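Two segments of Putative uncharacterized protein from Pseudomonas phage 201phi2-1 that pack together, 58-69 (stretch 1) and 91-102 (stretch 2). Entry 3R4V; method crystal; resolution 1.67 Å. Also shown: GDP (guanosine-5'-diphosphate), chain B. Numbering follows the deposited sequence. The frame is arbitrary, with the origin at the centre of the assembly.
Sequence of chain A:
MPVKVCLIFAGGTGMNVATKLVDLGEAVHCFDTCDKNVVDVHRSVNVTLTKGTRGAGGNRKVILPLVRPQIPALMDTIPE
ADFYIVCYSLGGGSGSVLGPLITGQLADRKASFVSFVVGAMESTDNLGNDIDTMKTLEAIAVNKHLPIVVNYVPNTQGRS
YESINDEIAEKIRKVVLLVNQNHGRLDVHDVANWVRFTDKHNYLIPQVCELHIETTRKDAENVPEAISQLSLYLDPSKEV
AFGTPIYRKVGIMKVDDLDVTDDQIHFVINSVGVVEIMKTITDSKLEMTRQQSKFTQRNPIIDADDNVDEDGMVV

Stretch 1 (58-69) GNRKVILPLVRP
Stretch 2 (91-102) GGGSGSVLGPLI

Val97 (chi1 t) is the knob of this contact, a compact beta-branched one: its side chain sits among Arg60, Ile63, Leu64 and Val67, with CG1 3.6 Å from Val67 CG2 and 4.0 Å from Leu64 CD1. Leu101 (m, t) extends the apolar strip, its CD1 lying 3.9 Å from Leu64 CD1 (t, p) and 4.0 Å from Val67 CG2 (chi1 m), while Leu98 CD2 approaches Val67 CB at 4.0 Å.

The helix that begins at Arg60 and the helix that runs on through Ile102 cross at -46° with N-to-C directions broadly alike and axes 9.5 Å apart at closest approach. Each is kinked at a proline, Pro65 or Pro100, whose nitrogen has no hydrogen to donate. In register, Leu64 CA lies 6.3 Å from Val97 CA and Gly58 CA 3.8 Å from Gly93 CA. That closeness needs glycine: a CB on Gly93 would clash with Gly58 N, Asn59 N and Ile63 CD1.

At the polar edge, Arg60 (m, t, p, chi4 -120°) passes Val97, its CB 3.7 Å from Val97 CG2, and its NH2 donates to Ser96 O at 3.0 Å; NE bonds weakly to Ser96 OG at 2.8 Å. Ser96 OG (chi1 p) donates to Gly92 O at 2.7 Å. Asn59 OD1 caps the first helix, accepting from Val62 N at 3.1 Å. A water joins Gly58 N (2.7 Å from its O), Ser94 OG and GDP O3B, which also accepts from Gly93 N at 2.9 Å.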

# COMPACT_ATOMS: atom_id res chain seq x y z
N GLY A 58 -9.03 11.74 -9.53
CA GLY A 58 -7.61 11.85 -9.79
C GLY A 58 -6.92 12.98 -9.04
O GLY A 58 -5.69 13.00 -8.91
N ASN A 59 -7.71 13.94 -8.56
CA ASN A 59 -7.16 15.07 -7.82
C ASN A 59 -7.41 14.88 -6.33
O ASN A 59 -8.56 14.92 -5.87
CB ASN A 59 -7.77 16.39 -8.31
CG ASN A 59 -7.14 17.61 -7.66
OD1 ASN A 59 -6.80 17.60 -6.48
ND2 ASN A 59 -7.00 18.68 -8.43
N ARG A 60 -6.34 14.64 -5.58
CA ARG A 60 -6.45 14.28 -4.18
C ARG A 60 -6.91 15.46 -3.34
O ARG A 60 -7.62 15.28 -2.36
CB ARG A 60 -5.09 13.80 -3.66
CG ARG A 60 -4.57 12.57 -4.40
CD ARG A 60 -3.17 12.22 -3.92
NE ARG A 60 -3.14 11.72 -2.54
CZ ARG A 60 -2.47 12.30 -1.55
NH1 ARG A 60 -1.80 13.43 -1.76
NH2 ARG A 60 -2.47 11.76 -0.33
N LYS A 61 -6.49 16.66 -3.73
CA LYS A 61 -6.83 17.88 -2.99
C LYS A 61 -8.34 18.16 -3.07
O LYS A 61 -8.94 18.72 -2.15
CB LYS A 61 -6.02 19.05 -3.55
CG LYS A 61 -6.22 20.37 -2.81
CD LYS A 61 -5.38 21.49 -3.42
CE LYS A 61 -4.08 21.74 -2.67
NZ LYS A 61 -4.27 22.53 -1.41
N VAL A 62 -8.93 17.74 -4.19
CA VAL A 62 -10.36 17.87 -4.40
C VAL A 62 -11.14 16.80 -3.65
O VAL A 62 -12.17 17.08 -3.05
CB VAL A 62 -10.71 17.78 -5.90
CG1 VAL A 62 -12.19 17.54 -6.10
CG2 VAL A 62 -10.26 19.05 -6.61
N ILE A 63 -10.62 15.57 -3.67
CA ILE A 63 -11.32 14.45 -3.06
C ILE A 63 -11.29 14.48 -1.53
O ILE A 63 -12.26 14.11 -0.88
CB ILE A 63 -10.77 13.11 -3.58
CG1 ILE A 63 -11.27 12.89 -5.01
CG2 ILE A 63 -11.16 11.96 -2.66
CD1 ILE A 63 -10.49 11.86 -5.79
N LEU A 64 -10.18 14.93 -0.97
CA LEU A 64 -10.00 14.93 0.49
C LEU A 64 -11.11 15.61 1.31
O LEU A 64 -11.64 15.00 2.25
CB LEU A 64 -8.61 15.50 0.85
CG LEU A 64 -8.31 15.67 2.34
CD1 LEU A 64 -8.53 14.36 3.07
CD2 LEU A 64 -6.87 16.16 2.53
N PRO A 65 -11.48 16.87 0.99
CA PRO A 65 -12.50 17.51 1.84
C PRO A 65 -13.86 16.83 1.72
O PRO A 65 -14.67 16.91 2.65
CB PRO A 65 -12.56 18.96 1.31
CG PRO A 65 -11.88 18.93 -0.03
CD PRO A 65 -10.93 17.77 -0.04
N LEU A 66 -14.10 16.15 0.61
CA LEU A 66 -15.37 15.45 0.41
C LEU A 66 -15.45 14.17 1.23
O LEU A 66 -16.50 13.83 1.78
CB LEU A 66 -15.56 15.11 -1.07
CG LEU A 66 -15.80 16.36 -1.92
CD1 LEU A 66 -15.83 16.02 -3.40
CD2 LEU A 66 -17.08 17.01 -1.47
N VAL A 67 -14.33 13.45 1.31
CA VAL A 67 -14.35 12.13 1.94
C VAL A 67 -14.01 12.16 3.43
O VAL A 67 -14.46 11.30 4.18
CB VAL A 67 -13.45 11.11 1.21
CG1 VAL A 67 -13.85 11.05 -0.26
CG2 VAL A 67 -11.98 11.47 1.36
N ARG A 68 -13.24 13.15 3.85
CA ARG A 68 -12.80 13.23 5.24
C ARG A 68 -13.95 13.09 6.26
O ARG A 68 -13.84 12.31 7.20
CB ARG A 68 -11.97 14.50 5.50
CG ARG A 68 -11.54 14.68 6.95
CD ARG A 68 -10.81 13.44 7.43
NE ARG A 68 -10.35 13.55 8.81
CZ ARG A 68 -10.96 13.01 9.86
NH1 ARG A 68 -12.07 12.30 9.70
NH2 ARG A 68 -10.45 13.17 11.08
N PRO A 69 -15.05 13.84 6.08
CA PRO A 69 -16.09 13.74 7.11
C PRO A 69 -16.79 12.38 7.13
O PRO A 69 -17.51 12.09 8.09
CB PRO A 69 -17.09 14.85 6.72
CG PRO A 69 -16.34 15.73 5.74
CD PRO A 69 -15.42 14.81 5.03
N GLY A 91 -0.85 6.69 -6.66
CA GLY A 91 -0.83 7.67 -7.74
C GLY A 91 -2.15 8.22 -8.25
O GLY A 91 -2.15 9.12 -9.08
N GLY A 92 -3.27 7.69 -7.76
CA GLY A 92 -4.58 8.19 -8.15
C GLY A 92 -5.09 9.21 -7.15
O GLY A 92 -4.31 9.76 -6.36
N GLY A 93 -6.39 9.46 -7.17
CA GLY A 93 -7.00 10.49 -6.34
C GLY A 93 -7.79 9.94 -5.17
O GLY A 93 -7.90 10.60 -4.14
N SER A 94 -8.33 8.73 -5.33
CA SER A 94 -9.25 8.16 -4.34
C SER A 94 -8.59 7.18 -3.38
O SER A 94 -8.71 7.33 -2.15
CB SER A 94 -10.45 7.50 -5.02
OG SER A 94 -11.22 8.46 -5.72
N GLY A 95 -7.91 6.17 -3.93
CA GLY A 95 -7.18 5.22 -3.12
C GLY A 95 -6.14 5.91 -2.26
O GLY A 95 -5.98 5.58 -1.09
N SER A 96 -5.45 6.88 -2.85
CA SER A 96 -4.33 7.53 -2.16
C SER A 96 -4.80 8.53 -1.11
O SER A 96 -3.97 9.17 -0.46
CB SER A 96 -3.43 8.23 -3.17
OG SER A 96 -4.12 9.34 -3.73
N VAL A 97 -6.12 8.69 -0.98
CA VAL A 97 -6.73 9.52 0.06
C VAL A 97 -7.48 8.65 1.06
O VAL A 97 -7.22 8.72 2.26
CB VAL A 97 -7.66 10.60 -0.54
CG1 VAL A 97 -8.49 11.25 0.55
CG2 VAL A 97 -6.81 11.64 -1.27
N LEU A 98 -8.38 7.80 0.58
CA LEU A 98 -9.06 6.86 1.45
C LEU A 98 -8.08 5.94 2.20
O LEU A 98 -8.23 5.71 3.41
CB LEU A 98 -10.05 6.00 0.67
CG LEU A 98 -11.25 6.76 0.11
CD1 LEU A 98 -12.06 5.88 -0.82
CD2 LEU A 98 -12.09 7.33 1.25
N GLY A 99 -7.10 5.41 1.48
CA GLY A 99 -6.13 4.47 2.05
C GLY A 99 -5.43 5.06 3.27
O GLY A 99 -5.50 4.51 4.37
N PRO A 100 -4.75 6.20 3.08
CA PRO A 100 -4.08 6.81 4.23
C PRO A 100 -5.01 7.32 5.35
O PRO A 100 -4.62 7.27 6.52
CB PRO A 100 -3.27 7.95 3.61
CG PRO A 100 -2.99 7.45 2.19
CD PRO A 100 -4.29 6.77 1.80
N LEU A 101 -6.20 7.82 5.02
CA LEU A 101 -7.12 8.21 6.09
C LEU A 101 -7.49 7.00 6.95
O LEU A 101 -7.47 7.08 8.18
CB LEU A 101 -8.38 8.88 5.54
CG LEU A 101 -8.13 10.28 4.97
CD1 LEU A 101 -9.39 10.76 4.28
CD2 LEU A 101 -7.71 11.26 6.08
N ILE A 102 -7.82 5.89 6.30
CA ILE A 102 -8.18 4.68 7.05
C ILE A 102 -6.98 4.20 7.86
O ILE A 102 -7.12 3.75 9.01
CB ILE A 102 -8.71 3.59 6.11
CG1 ILE A 102 -10.09 3.98 5.59
CG2 ILE A 102 -8.80 2.23 6.83
CD1 ILE A 102 -10.54 3.16 4.41
PB GDP B . -7.97 5.92 -7.85
O1B GDP B . -9.26 5.15 -8.09
O2B GDP B . -7.44 5.51 -6.50
O3B GDP B . -8.23 7.42 -7.93
O3A GDP B . -6.92 5.58 -9.00
PA GDP B . -6.54 4.12 -9.56
O1A GDP B . -7.67 3.46 -10.32
O2A GDP B . -6.03 3.24 -8.45
O5' GDP B . -5.39 4.52 -10.57
C5' GDP B . -4.24 5.26 -10.15
C4' GDP B . -3.05 4.95 -11.05
O4' GDP B . -2.59 3.62 -10.78
C3' GDP B . -3.39 4.96 -12.53
O3' GDP B . -3.14 6.24 -13.09
C2' GDP B . -2.45 3.92 -13.11
O2' GDP B . -1.16 4.50 -13.33
C1' GDP B . -2.26 2.92 -12.00
N9 GDP B . -3.23 1.80 -12.05
C8 GDP B . -4.54 1.86 -12.38
N7 GDP B . -5.12 0.64 -12.27
C5 GDP B . -4.18 -0.22 -11.84
C6 GDP B . -4.11 -1.66 -11.49
O6 GDP B . -5.11 -2.39 -11.59
N1 GDP B . -2.92 -2.15 -11.08
C2 GDP B . -1.82 -1.38 -10.97
N2 GDP B . -0.65 -1.92 -10.54
N3 GDP B . -1.82 -0.06 -11.26
C4 GDP B . -2.94 0.56 -11.69
O HOH W 1 -10.22 9.81 -8.09